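Local coordinates for probable FAD-dependent oxidoreductase PA4991 (Pseudomonas aeruginosa PAO1, PDB 5EZ7), which binds one FAD per subunit and probably works as an oxidoreductase of the DAO family, although its physiological substrate is unknown, at residues 93-98 with 154-159; 99-104 with 148-153. All blocks are in the same frame, centred on the assembly; numbering follows the deposited sequence.

Interaction 1: residues 93-98 with 154-159; sequences GVRLLS and VFDVPD
A classic beta bulge marks this contact: two residues, Leu97 and Ser98, stand opposite the single Val154, and the antiparallel register slips by one. Val154 O takes two backbone amides: a sound bond from Ser98 N (3.2 Å) and a weak, strongly bent one from Leu97 N. Val154 N returns a bond to Ser98 O, and beyond the bulge Asp156 N donates to Arg95 O at 3.0 Å. Past the strand end the partner becomes a side chain: OD2 of Asp159, in the first turn of the helix, receives Arg95 N at 2.8 Å on its anti side. A chi1 of -165° puts Asp159 CG anti to the backbone N; its OD1 forms a salt bridge with Arg162. Asp156, at the N-cap position, places OD2 over one face of the Arg95 guanidinium, a long ion pair (NE to OD2 3.9 Å) held by charge alone. Apolar residues pack on Phe155: Leu96 sets CD2 over the ring centre in a CH-pi contact, 3.6 Å from the centroid, and Val94 meets the ring's edge with CG1, 3.7 Å from Phe155 CD2. Branched aliphatic chains suit this place because single methyls can fit the face and rim of a ring. Trp79 meets the Phe155 ring edge-to-face, strand 52-53 flanks strand 153-155 on the side away from strand 96-98, and helix 157-168 leads on from Asp156.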
loop_
_atom_site.group_PDB
_atom_site.type_symbol
_atom_site.label_atom_id
_atom_site.label_comp_id
_atom_site.label_asym_id
_atom_site.label_seq_id
_atom_site.Cartn_x
_atom_site.Cartn_y
_atom_site.Cartn_z
ATOM N N GLY A 93 -3.623 -18.018 3.538
ATOM C CA GLY A 93 -4.939 -17.886 2.877
ATOM C C GLY A 93 -5.295 -16.489 2.351
ATOM O O GLY A 93 -6.440 -16.228 1.950
ATOM N N VAL A 94 -4.325 -15.589 2.335
ATOM C CA VAL A 94 -4.470 -14.354 1.594
ATOM C C VAL A 94 -4.353 -14.689 0.099
ATOM O O VAL A 94 -3.504 -15.470 -0.330
ATOM C CB VAL A 94 -3.444 -13.298 2.057
ATOM C CG1 VAL A 94 -3.526 -12.035 1.204
ATOM C CG2 VAL A 94 -3.685 -12.958 3.533
ATOM N N ARG A 95 -5.248 -14.096 -0.671
ATOM C CA ARG A 95 -5.321 -14.288 -2.094
ATOM C C ARG A 95 -4.189 -13.547 -2.787
ATOM O O ARG A 95 -3.990 -12.351 -2.562
ATOM C CB ARG A 95 -6.646 -13.748 -2.629
ATOM C CG ARG A 95 -7.820 -14.730 -2.734
ATOM C CD ARG A 95 -8.977 -14.086 -3.552
ATOM N NE ARG A 95 -8.653 -13.944 -4.986
ATOM C CZ ARG A 95 -9.481 -13.497 -5.956
ATOM N NH1 ARG A 95 -9.053 -13.448 -7.227
ATOM N NH2 ARG A 95 -10.733 -13.091 -5.691
ATOM N N LEU A 96 -3.435 -14.278 -3.598
ATOM C CA LEU A 96 -2.605 -13.686 -4.621
ATOM C C LEU A 96 -3.399 -13.575 -5.913
ATOM O O LEU A 96 -4.084 -14.512 -6.315
ATOM C CB LEU A 96 -1.420 -14.580 -4.919
ATOM C CG LEU A 96 -0.374 -14.801 -3.849
ATOM C CD1 LEU A 96 0.805 -15.563 -4.484
ATOM C CD2 LEU A 96 0.029 -13.457 -3.249
ATOM N N LEU A 97 -3.302 -12.438 -6.568
ATOM C CA LEU A 97 -3.842 -12.339 -7.896
ATOM C C LEU A 97 -2.951 -13.140 -8.866
ATOM O O LEU A 97 -3.467 -13.839 -9.732
ATOM C CB LEU A 97 -4.027 -10.863 -8.315
ATOM C CG LEU A 97 -5.126 -10.099 -7.546
ATOM C CD1 LEU A 97 -5.220 -8.644 -7.990
ATOM C CD2 LEU A 97 -6.498 -10.762 -7.662
ATOM N N SER A 98 -1.627 -13.089 -8.677
ATOM C CA SER A 98 -0.708 -13.788 -9.557
ATOM C C SER A 98 0.505 -14.174 -8.781
ATOM O O SER A 98 0.990 -13.430 -7.925
ATOM C CB SER A 98 -0.297 -12.890 -10.714
ATOM O OG SER A 98 0.480 -13.574 -11.679
ATOM N N VAL A 154 2.013 -10.651 -6.953
ATOM C CA VAL A 154 0.892 -9.694 -6.936
ATOM C C VAL A 154 -0.234 -10.126 -6.019
ATOM O O VAL A 154 -0.844 -11.161 -6.239
ATOM C CB VAL A 154 0.303 -9.471 -8.326
ATOM C CG1 VAL A 154 -0.755 -8.372 -8.280
ATOM C CG2 VAL A 154 1.424 -9.148 -9.307
ATOM N N PHE A 155 -0.520 -9.270 -5.037
ATOM C CA PHE A 155 -1.434 -9.552 -3.938
ATOM C C PHE A 155 -2.782 -8.975 -4.285
ATOM O O PHE A 155 -2.841 -7.950 -4.903
ATOM C CB PHE A 155 -0.946 -8.906 -2.611
ATOM C CG PHE A 155 -0.145 -9.826 -1.731
ATOM C CD1 PHE A 155 1.154 -10.149 -2.050
ATOM C CD2 PHE A 155 -0.691 -10.379 -0.579
ATOM C CE1 PHE A 155 1.913 -11.023 -1.250
ATOM C CE2 PHE A 155 0.057 -11.259 0.215
ATOM C CZ PHE A 155 1.357 -11.592 -0.135
ATOM N N ASP A 156 -3.847 -9.646 -3.876
ATOM C CA ASP A 156 -5.195 -9.052 -3.808
ATOM C C ASP A 156 -5.207 -8.181 -2.546
ATOM O O ASP A 156 -5.327 -8.699 -1.422
ATOM C CB ASP A 156 -6.283 -10.156 -3.711
ATOM C CG ASP A 156 -7.715 -9.593 -3.555
ATOM O OD1 ASP A 156 -7.880 -8.364 -3.703
ATOM O OD2 ASP A 156 -8.679 -10.372 -3.302
ATOM N N VAL A 157 -5.068 -6.879 -2.731
ATOM C CA VAL A 157 -4.868 -5.954 -1.609
ATOM C C VAL A 157 -6.073 -5.867 -0.670
ATOM O O VAL A 157 -5.907 -5.952 0.534
ATOM C CB VAL A 157 -4.390 -4.548 -2.040
ATOM C CG1 VAL A 157 -4.229 -3.646 -0.832
ATOM C CG2 VAL A 157 -3.039 -4.650 -2.752
ATOM N N PRO A 158 -7.283 -5.719 -1.207
ATOM C CA PRO A 158 -8.409 -5.766 -0.272
ATOM C C PRO A 158 -8.416 -7.009 0.669
ATOM O O PRO A 158 -8.723 -6.885 1.857
ATOM C CB PRO A 158 -9.629 -5.798 -1.175
ATOM C CG PRO A 158 -9.158 -5.412 -2.548
ATOM C CD PRO A 158 -7.670 -5.323 -2.578
ATOM N N ASP A 159 -8.100 -8.178 0.132
ATOM C CA ASP A 159 -8.000 -9.379 0.935
ATOM C C ASP A 159 -6.784 -9.376 1.911
ATOM O O ASP A 159 -6.842 -9.967 2.983
ATOM C CB ASP A 159 -7.939 -10.575 0.024
ATOM C CG ASP A 159 -8.194 -11.848 0.745
ATOM O OD1 ASP A 159 -9.286 -11.949 1.370
ATOM O OD2 ASP A 159 -7.280 -12.724 0.723
#

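Interaction 2: residues 99-104 with 148-153; sequences EAHYLW and YRLTEI
Strands 102-105 and 146-149 pair antiparallel in the large mixed sheet, and the chain joins them to loops at 99-101 and 150-152, the end-to-end directions of the touching parts lying 130° apart. Leu103 and Tyr148 form a hydrogen-bonded pair, each amide donating to the other's carbonyl at 2.9 Å; Tyr102 and Arg149 are the non-hydrogen-bonded pair beside it. Leu150 N then donates to His101 O. His101 N makes a more bent bond to Glu152 O (3.2 Å), its donor lying well above the carbonyl plane. On the sheet face of Tyr102 and Arg149, the tyrosine ring crosses the arginine chain, CE2 lying 3.6 Å from Arg149 CB. Arginine suits this exposed spot because its long methylene chain, extended from CG to NE, offers apolar length to the ring, while its guanidinium has Glu99 CB at its edge. Leu103, on the face it shares with Tyr148, meets Leu150 at about a right angle, CD2 to CD1 3.7 Å apart. The His101 ring and Glu152 carboxylate run alongside each other, their planes 23° apart, and Ile52 of the FAD site touches both residues; Glu152 OE1 is held by Gly55 N, whereas buried OE2 has no polar partner in the model. Ala100, with nothing beyond CB, brings that methyl to 3.4 Å from Arg149 NE.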
loop_
_atom_site.group_PDB
_atom_site.type_symbol
_atom_site.label_atom_id
_atom_site.label_comp_id
_atom_site.label_asym_id
_atom_site.label_seq_id
_atom_site.Cartn_x
_atom_site.Cartn_y
_atom_site.Cartn_z
ATOM N N GLU A 99 1.005 -15.353 -9.095
ATOM C CA GLU A 99 2.190 -15.901 -8.445
ATOM C C GLU A 99 3.460 -15.240 -8.963
ATOM O O GLU A 99 4.536 -15.496 -8.441
ATOM C CB GLU A 99 2.272 -17.396 -8.749
ATOM C CG GLU A 99 1.084 -18.198 -8.232
ATOM C CD GLU A 99 1.441 -19.075 -7.052
ATOM O OE1 GLU A 99 2.130 -18.583 -6.131
ATOM O OE2 GLU A 99 1.053 -20.271 -7.062
ATOM N N ALA A 100 3.330 -14.454 -10.031
ATOM C CA ALA A 100 4.441 -13.841 -10.707
ATOM C C ALA A 100 3.958 -12.572 -11.396
ATOM O O ALA A 100 2.813 -12.475 -11.846
ATOM C CB ALA A 100 5.012 -14.793 -11.723
ATOM N N HIS A 101 4.837 -11.586 -11.417
ATOM C CA HIS A 101 4.682 -10.399 -12.230
ATOM C C HIS A 101 5.736 -10.541 -13.313
ATOM O O HIS A 101 6.755 -11.164 -13.084
ATOM C CB HIS A 101 4.907 -9.160 -11.382
ATOM C CG HIS A 101 4.702 -7.892 -12.128
ATOM N ND1 HIS A 101 3.450 -7.366 -12.364
ATOM C CD2 HIS A 101 5.582 -7.049 -12.720
ATOM C CE1 HIS A 101 3.564 -6.248 -13.055
ATOM N NE2 HIS A 101 4.847 -6.025 -13.272
ATOM N N TYR A 102 5.480 -9.997 -14.498
ATOM C CA TYR A 102 6.346 -10.236 -15.691
ATOM C C TYR A 102 6.906 -8.937 -16.277
ATOM O O TYR A 102 6.347 -7.849 -16.034
ATOM C CB TYR A 102 5.564 -10.972 -16.781
ATOM C CG TYR A 102 5.175 -12.385 -16.407
ATOM C CD1 TYR A 102 4.157 -12.635 -15.486
ATOM C CD2 TYR A 102 5.817 -13.483 -16.983
ATOM C CE1 TYR A 102 3.803 -13.929 -15.132
ATOM C CE2 TYR A 102 5.460 -14.782 -16.648
ATOM C CZ TYR A 102 4.452 -15.005 -15.734
ATOM O OH TYR A 102 4.105 -16.300 -15.413
ATOM N N LEU A 103 8.034 -9.056 -16.989
ATOM C CA LEU A 103 8.537 -7.996 -17.877
ATOM C C LEU A 103 8.185 -8.430 -19.271
ATOM O O LEU A 103 8.184 -9.618 -19.577
ATOM C CB LEU A 103 10.061 -7.777 -17.806
ATOM C CG LEU A 103 10.731 -7.556 -16.462
ATOM C CD1 LEU A 103 12.235 -7.379 -16.632
ATOM C CD2 LEU A 103 10.120 -6.376 -15.706
ATOM N N TRP A 104 7.965 -7.446 -20.118
ATOM C CA TRP A 104 7.365 -7.639 -21.425
ATOM C C TRP A 104 8.054 -6.680 -22.400
ATOM O O TRP A 104 7.927 -5.463 -22.278
ATOM C CB TRP A 104 5.872 -7.403 -21.254
ATOM C CG TRP A 104 5.038 -7.258 -22.440
ATOM C CD1 TRP A 104 5.268 -7.719 -23.709
ATOM C CD2 TRP A 104 3.755 -6.631 -22.457
ATOM N NE1 TRP A 104 4.206 -7.377 -24.513
ATOM C CE2 TRP A 104 3.259 -6.727 -23.757
ATOM C CE3 TRP A 104 2.995 -5.958 -21.490
ATOM C CZ2 TRP A 104 2.040 -6.187 -24.118
ATOM C CZ3 TRP A 104 1.776 -5.421 -21.853
ATOM C CH2 TRP A 104 1.313 -5.538 -23.151
ATOM N N TYR A 148 9.418 -12.197 -19.557
ATOM C CA TYR A 148 10.301 -12.714 -18.515
ATOM C C TYR A 148 9.560 -12.750 -17.171
ATOM O O TYR A 148 9.055 -11.738 -16.716
ATOM C CB TYR A 148 11.554 -11.837 -18.401
ATOM C CG TYR A 148 12.368 -11.678 -19.671
ATOM C CD1 TYR A 148 11.937 -10.845 -20.699
ATOM C CD2 TYR A 148 13.590 -12.337 -19.836
ATOM C CE1 TYR A 148 12.682 -10.682 -21.861
ATOM C CE2 TYR A 148 14.348 -12.186 -21.002
ATOM C CZ TYR A 148 13.889 -11.351 -22.016
ATOM O OH TYR A 148 14.624 -11.188 -23.190
ATOM N N ARG A 149 9.494 -13.928 -16.568
ATOM C CA ARG A 149 8.853 -14.166 -15.264
ATOM C C ARG A 149 9.753 -13.688 -14.077
ATOM O O ARG A 149 10.926 -14.061 -14.004
ATOM C CB ARG A 149 8.542 -15.680 -15.119
ATOM C CG ARG A 149 7.909 -16.083 -13.792
ATOM C CD ARG A 149 7.647 -17.581 -13.608
ATOM N NE ARG A 149 6.516 -17.732 -12.676
ATOM C CZ ARG A 149 6.338 -18.692 -11.755
ATOM N NH1 ARG A 149 7.202 -19.698 -11.608
ATOM N NH2 ARG A 149 5.250 -18.648 -10.965
ATOM N N LEU A 150 9.211 -12.885 -13.160
ATOM C CA LEU A 150 9.979 -12.408 -11.996
ATOM C C LEU A 150 9.531 -13.125 -10.740
ATOM O O LEU A 150 8.460 -13.752 -10.712
ATOM C CB LEU A 150 9.809 -10.903 -11.803
ATOM C CG LEU A 150 10.145 -10.038 -13.023
ATOM C CD1 LEU A 150 9.635 -8.620 -12.854
ATOM C CD2 LEU A 150 11.637 -10.032 -13.299
ATOM N N THR A 151 10.358 -13.007 -9.702
ATOM C CA THR A 151 10.044 -13.504 -8.350
ATOM C C THR A 151 9.021 -12.627 -7.665
ATOM O O THR A 151 8.447 -13.029 -6.672
ATOM C CB THR A 151 11.291 -13.538 -7.413
ATOM O OG1 THR A 151 11.833 -12.206 -7.257
ATOM C CG2 THR A 151 12.363 -14.509 -7.957
ATOM N N GLU A 152 8.845 -11.414 -8.169
ATOM C CA GLU A 152 7.825 -10.500 -7.687
ATOM C C GLU A 152 6.423 -11.139 -7.696
ATOM O O GLU A 152 6.144 -12.001 -8.494
ATOM C CB GLU A 152 7.846 -9.215 -8.526
ATOM C CG GLU A 152 9.171 -8.438 -8.505
ATOM C CD GLU A 152 9.100 -7.080 -9.229
ATOM O OE1 GLU A 152 10.135 -6.336 -9.196
ATOM O OE2 GLU A 152 8.021 -6.741 -9.799
ATOM N N ILE A 153 5.568 -10.705 -6.782
ATOM C CA ILE A 153 4.283 -11.342 -6.498
ATOM C C ILE A 153 3.253 -10.267 -6.641
ATOM O O ILE A 153 3.570 -9.088 -6.373
ATOM C CB ILE A 153 4.117 -11.734 -5.009
ATOM C CG1 ILE A 153 5.341 -12.388 -4.411
ATOM C CG2 ILE A 153 2.942 -12.679 -4.813
ATOM C CD1 ILE A 153 5.336 -12.307 -2.888
#

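In the fold
Interaction 2 is nested in the chain loop that interaction 1 closes, and the same two strand paths pass through both: 96-98 leads into 102-105, and 146-149 into 153-155. Their sheets differ, the small three-stranded one for interaction 1 and the large mixed one for interaction 2. Both contacts are partly buried, but interaction 1 lies deeper, its centre about 12 Å from the centre of the chain, against about 19 Å for interaction 2. It adds carboxylates at a helix start to its strand bonds, whereas interaction 2 combines backbone pairing and aliphatic packing with a His101-Glu152 pair. They meet where Ile153 CG2 packs on Leu96 CD2 and Val154 CG2 on His101 CB, near FAD-binding Ile52.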